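Long-range contacts in N-alpha-acetyltransferase 30 (Saccharomyces cerevisiae, PDB 6YGB), which catalyses, as the catalytic subunit of the NatC complex, transfer of an acetyl group from acetyl-CoA to the N-terminal methionine of target proteins: residues D113-E118 with L154-T159; K21-D26 with I62-C67. All coordinates share one frame; numbering follows the deposited sequence.

From the N terminus, the chain lays down strand 3-7 and helix 13-26, then runs through helix 33-42 and strand 47-52 before strand 61-72 returns beneath the first helix; there contact 2 closes a loop of 35 intervening residues. The hairpin partner 76-86 and helix 95-109 follow. Contact 1 opens at strand 114-120 and closes at the C terminus, where strand 151-157 comes back after helix 124-131 and strand 136-141, again with 35 residues between. The two loops are in series, neither nested nor crossed. Their centres lie about 21 Å apart on opposite sides of the chain's centre, yet both involve the same mixed sheet, with strand 76-86 between strands 61-72 and 114-120.

Contact 1. Residues D113-E118 with L154-T159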
loop_
_atom_site.group_PDB
_atom_site.type_symbol
_atom_site.label_atom_id
_atom_site.label_comp_id
_atom_site.label_asym_id
_atom_site.label_seq_id
_atom_site.Cartn_x
_atom_site.Cartn_y
_atom_site.Cartn_z
ATOM N N ASP A 113 2.575 8.032 26.628
ATOM C CA ASP A 113 1.124 7.977 26.491
ATOM C C ASP A 113 0.670 6.746 25.727
ATOM O O ASP A 113 -0.461 6.285 25.918
ATOM C CB ASP A 113 0.617 9.242 25.796
ATOM C CG ASP A 113 0.838 10.486 26.626
ATOM O OD1 ASP A 113 0.419 10.495 27.803
ATOM O OD2 ASP A 113 1.438 11.449 26.104
ATOM N N GLU A 114 1.532 6.199 24.878
ATOM C CA GLU A 114 1.159 5.072 24.041
ATOM C C GLU A 114 2.423 4.368 23.573
ATOM O O GLU A 114 3.517 4.934 23.600
ATOM C CB GLU A 114 0.328 5.538 22.845
ATOM C CG GLU A 114 1.090 6.465 21.916
ATOM C CD GLU A 114 0.190 7.142 20.906
ATOM O OE1 GLU A 114 -1.028 7.242 21.163
ATOM O OE2 GLU A 114 0.698 7.585 19.857
ATOM N N ILE A 115 2.258 3.120 23.138
ATOM C CA ILE A 115 3.350 2.320 22.595
ATOM C C ILE A 115 2.985 1.917 21.177
ATOM O O ILE A 115 1.850 1.506 20.918
ATOM C CB ILE A 115 3.628 1.069 23.450
ATOM C CG1 ILE A 115 3.723 1.438 24.930
ATOM C CG2 ILE A 115 4.916 0.404 22.992
ATOM C CD1 ILE A 115 4.917 2.294 25.264
ATOM N N MET A 116 3.949 2.009 20.266
ATOM C CA MET A 116 3.695 1.721 18.863
ATOM C C MET A 116 4.730 0.748 18.320
ATOM O O MET A 116 5.917 0.835 18.652
ATOM C CB MET A 116 3.706 3.004 18.031
ATOM C CG MET A 116 3.113 2.856 16.640
ATOM S SD MET A 116 4.299 2.336 15.386
ATOM C CE MET A 116 5.312 3.807 15.264
ATOM N N LEU A 117 4.275 -0.171 17.472
ATOM C CA LEU A 117 5.180 -1.075 16.784
ATOM C C LEU A 117 4.555 -1.471 15.457
ATOM O O LEU A 117 3.345 -1.345 15.255
ATOM C CB LEU A 117 5.496 -2.318 17.631
ATOM C CG LEU A 117 4.349 -3.286 17.940
ATOM C CD1 LEU A 117 4.385 -4.466 16.990
ATOM C CD2 LEU A 117 4.399 -3.758 19.390
ATOM N N GLU A 118 5.398 -1.937 14.546
ATOM C CA GLU A 118 4.938 -2.540 13.308
ATOM C C GLU A 118 5.362 -3.997 13.299
ATOM O O GLU A 118 6.393 -4.361 13.872
ATOM C CB GLU A 118 5.499 -1.836 12.073
ATOM C CG GLU A 118 5.321 -0.336 12.072
ATOM C CD GLU A 118 6.578 0.382 12.512
ATOM O OE1 GLU A 118 7.599 -0.303 12.716
ATOM O OE2 GLU A 118 6.550 1.620 12.652
ATOM N N LEU A 154 0.496 -1.534 15.350
ATOM C CA LEU A 154 -0.124 -1.852 16.629
ATOM C C LEU A 154 0.142 -0.728 17.622
ATOM O O LEU A 154 1.283 -0.262 17.745
ATOM C CB LEU A 154 0.412 -3.177 17.179
ATOM C CG LEU A 154 0.286 -4.395 16.264
ATOM C CD1 LEU A 154 0.824 -5.667 16.924
ATOM C CD2 LEU A 154 -1.155 -4.578 15.848
ATOM N N ILE A 155 -0.901 -0.305 18.336
ATOM C CA ILE A 155 -0.789 0.752 19.332
ATOM C C ILE A 155 -1.451 0.294 20.622
ATOM O O ILE A 155 -2.537 -0.292 20.599
ATOM C CB ILE A 155 -1.395 2.075 18.827
ATOM C CG1 ILE A 155 -0.466 2.689 17.785
ATOM C CG2 ILE A 155 -1.589 3.065 19.973
ATOM C CD1 ILE A 155 -1.182 3.390 16.675
ATOM N N LEU A 156 -0.785 0.538 21.737
ATOM C CA LEU A 156 -1.315 0.235 23.063
ATOM C C LEU A 156 -1.434 1.537 23.833
ATOM O O LEU A 156 -0.404 2.144 24.183
ATOM C CB LEU A 156 -0.410 -0.742 23.812
ATOM C CG LEU A 156 -0.689 -0.942 25.302
ATOM C CD1 LEU A 156 -1.894 -1.851 25.537
ATOM C CD2 LEU A 156 0.547 -1.470 26.027
ATOM N N PRO A 157 -2.642 2.016 24.126
ATOM C CA PRO A 157 -2.771 3.297 24.830
ATOM C C PRO A 157 -2.522 3.125 26.322
ATOM O O PRO A 157 -3.086 2.237 26.963
ATOM C CB PRO A 157 -4.219 3.709 24.545
ATOM C CG PRO A 157 -4.927 2.418 24.395
ATOM C CD PRO A 157 -3.955 1.439 23.783
ATOM N N LEU A 158 -1.658 3.976 26.868
ATOM C CA LEU A 158 -1.378 3.984 28.297
ATOM C C LEU A 158 -2.098 5.109 29.024
ATOM O O LEU A 158 -2.412 4.969 30.211
ATOM C CB LEU A 158 0.133 4.091 28.536
ATOM C CG LEU A 158 0.989 3.043 27.807
ATOM C CD1 LEU A 158 2.470 3.309 28.007
ATOM C CD2 LEU A 158 0.633 1.626 28.255
ATOM N N THR A 159 -2.377 6.209 28.334
ATOM C CA THR A 159 -3.175 7.294 28.888
ATOM C C THR A 159 -4.252 7.689 27.896
ATOM O O THR A 159 -4.126 7.439 26.699
ATOM C CB THR A 159 -2.341 8.553 29.213
ATOM O OG1 THR A 159 -2.032 9.255 28.002
ATOM C CG2 THR A 159 -1.056 8.197 29.935
ATOM O OXT THR A 159 -5.257 8.289 28.264
#
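I115 and L156 form a hydrogen-bonded pair across antiparallel strands, I115 N reaching L156 O at 3.0 Å and L156 N reaching I115 O at 2.9 Å. L117 and L154 repeat the pattern, and their methyls meet on the same face as I115, CD1 to CD1 at 3.8 Å. L117 CG is wedged between its own N and carbonyl carbon (chi1 65°), which swings the leucine across L154, against helix 124-131 and near coenzyme A. On the other face M116 CG rests against I155 CG1 at 3.8 Å, while E114 turns its carboxylate to salt bridges with R76 and R78. L158 CD1 closes over I115 CG1. This buried part contrasts with the chain terminus, where T159 is exposed to solvent. D113 O takes both L158 N (2.8 Å) and T159 N (3.1 Å) from one face of its carbonyl plane, and T159 OG1 donates to D113 OD1 at 2.8 Å from above the carboxylate plane. I155 to L158 also pack on the N-alpha-acetyltransferase 35 chain, where P157 O accepts a hydrogen bond from S579 of that subunit. Strand 151-157, the last in sequence, lies between 114-120 and 136-141, an insertion characteristic of the GNAT fold.

Contact 2. Residues K21-D26 with I62-C67; sequences KLIDAD and IGCIVC
L22, C64 and I23 carry most of this contact, in which the first long helix of the GNAT fold lies across one face of the central sheet. Helix 21-26 and strand 63-67 run almost perpendicular to each other, at 86°, with their axes 8.9 Å apart at closest approach. No hydrogen bond joins the two segments; the contact is packing alone, and it is made by one side of the helix.

L22 has more surface buried by the contact than any other residue in it. Its CG stands anti to the backbone N (chi1 177°), and the branch so directed brings CD2 down on the main chain of I62 and G63, 3.5 Å from I62 C and 3.6 Å from G63 N. The same methyl also reaches C64 SG at 3.8 Å; two positions of the C64 side chain are modelled, and the SG distances given here hold for one of them. I62 turns its CB away from the helix, and its side chain touches I95 of helix 95-109, so the leucine meets backbone here. I62 and G63 together face A50 of strand 47-52 as a classic beta bulge, and L22 CD2 packs against the backbone of this bulge.

C64 SG touches both helix residues, lying 3.4 Å from I23 CG1 and 3.6 Å from I23 CD1 as well as against L22. One residue further along the helix than L22, I23 extends its longer branch over the strand. M83 and A85 of strand 76-86 also touch I23, carrying the helix's hold on the sheet to the next strand. With chi2 at 174° the chain from CB through CG1 to CD1 is stretched out, and it passes beside the thiol before ending at V66, where CD1 lies 3.8 Å from V66 CG2.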
loop_
_atom_site.group_PDB
_atom_site.type_symbol
_atom_site.label_atom_id
_atom_site.label_comp_id
_atom_site.label_asym_id
_atom_site.label_seq_id
_atom_site.Cartn_x
_atom_site.Cartn_y
_atom_site.Cartn_z
ATOM N N LYS A 21 24.436 -9.282 17.151
ATOM C CA LYS A 21 24.483 -10.636 16.609
ATOM C C LYS A 21 23.132 -11.319 16.749
ATOM O O LYS A 21 22.652 -11.968 15.815
ATOM C CB LYS A 21 25.563 -11.450 17.321
ATOM C CG LYS A 21 25.747 -12.853 16.772
ATOM C CD LYS A 21 26.581 -12.826 15.501
ATOM C CE LYS A 21 26.608 -14.182 14.818
ATOM N NZ LYS A 21 27.467 -14.165 13.598
ATOM N N LEU A 22 22.497 -11.166 17.910
ATOM C CA LEU A 22 21.240 -11.852 18.178
ATOM C C LEU A 22 20.101 -11.310 17.317
ATOM O O LEU A 22 19.264 -12.082 16.836
ATOM C CB LEU A 22 20.906 -11.732 19.664
ATOM C CG LEU A 22 19.588 -12.326 20.152
ATOM C CD1 LEU A 22 19.544 -13.818 19.880
ATOM C CD2 LEU A 22 19.408 -12.034 21.635
ATOM N N ILE A 23 20.050 -9.990 17.108
ATOM C CA ILE A 23 18.948 -9.404 16.346
ATOM C C ILE A 23 19.121 -9.658 14.853
ATOM O O ILE A 23 18.142 -9.887 14.132
ATOM C CB ILE A 23 18.829 -7.900 16.648
ATOM C CG1 ILE A 23 18.319 -7.681 18.066
ATOM C CG2 ILE A 23 17.897 -7.208 15.666
ATOM C CD1 ILE A 23 18.313 -6.234 18.481
ATOM N N ASP A 24 20.366 -9.623 14.364
ATOM C CA ASP A 24 20.609 -9.723 12.926
ATOM C C ASP A 24 20.246 -11.093 12.366
ATOM O O ASP A 24 19.953 -11.209 11.171
ATOM C CB ASP A 24 22.071 -9.407 12.613
ATOM C CG ASP A 24 22.358 -7.916 12.590
ATOM O OD1 ASP A 24 21.410 -7.126 12.396
ATOM O OD2 ASP A 24 23.537 -7.536 12.747
ATOM N N ALA A 25 20.260 -12.136 13.197
ATOM C CA ALA A 25 20.027 -13.482 12.683
ATOM C C ALA A 25 18.624 -13.633 12.106
ATOM O O ALA A 25 18.433 -14.305 11.087
ATOM C CB ALA A 25 20.268 -14.510 13.786
ATOM N N ASP A 26 17.635 -13.008 12.739
ATOM C CA ASP A 26 16.238 -13.173 12.354
ATOM C C ASP A 26 15.788 -12.218 11.259
ATOM O O ASP A 26 14.716 -12.427 10.677
ATOM C CB ASP A 26 15.334 -12.992 13.577
ATOM C CG ASP A 26 15.665 -13.965 14.690
ATOM O OD1 ASP A 26 15.762 -15.182 14.414
ATOM O OD2 ASP A 26 15.833 -13.510 15.841
ATOM N N ILE A 62 20.471 -14.043 25.560
ATOM C CA ILE A 62 19.734 -14.907 24.643
ATOM C C ILE A 62 18.455 -14.255 24.156
ATOM O O ILE A 62 17.826 -14.765 23.220
ATOM C CB ILE A 62 19.421 -16.270 25.292
ATOM C CG1 ILE A 62 18.914 -16.088 26.731
ATOM C CG2 ILE A 62 20.656 -17.145 25.257
ATOM C CD1 ILE A 62 17.421 -15.866 26.846
ATOM N N GLY A 63 18.042 -13.164 24.768
ATOM C CA GLY A 63 16.922 -12.381 24.282
ATOM C C GLY A 63 17.221 -10.913 24.511
ATOM O O GLY A 63 17.999 -10.543 25.402
ATOM N N CYS A 64 16.617 -10.067 23.668
ATOM C CA CYS A 64 16.817 -8.629 23.802
ATOM C C CYS A 64 15.644 -7.866 23.190
ATOM O O CYS A 64 14.907 -8.380 22.345
ATOM C CB CYS A 64 18.135 -8.190 23.161
ATOM S SG CYS A 64 18.143 -8.415 21.402
ATOM N N ILE A 65 15.461 -6.632 23.656
ATOM C CA ILE A 65 14.414 -5.747 23.152
ATOM C C ILE A 65 15.003 -4.347 23.095
ATOM O O ILE A 65 15.781 -3.958 23.971
ATOM C CB ILE A 65 13.135 -5.805 24.021
ATOM C CG1 ILE A 65 12.003 -5.018 23.363
ATOM C CG2 ILE A 65 13.410 -5.307 25.438
ATOM C CD1 ILE A 65 10.707 -5.134 24.091
ATOM N N VAL A 66 14.679 -3.609 22.035
ATOM C CA VAL A 66 15.262 -2.291 21.793
ATOM C C VAL A 66 14.141 -1.295 21.527
ATOM O O VAL A 66 13.333 -1.503 20.617
ATOM C CB VAL A 66 16.246 -2.301 20.606
ATOM C CG1 VAL A 66 16.868 -0.939 20.434
ATOM C CG2 VAL A 66 17.322 -3.362 20.796
ATOM N N CYS A 67 14.116 -0.194 22.287
ATOM C CA CYS A 67 13.016 0.763 22.219
ATOM C C CYS A 67 13.500 2.206 22.155
ATOM O O CYS A 67 14.653 2.521 22.455
ATOM C CB CYS A 67 12.085 0.615 23.428
ATOM S SG CYS A 67 11.480 -1.053 23.686
#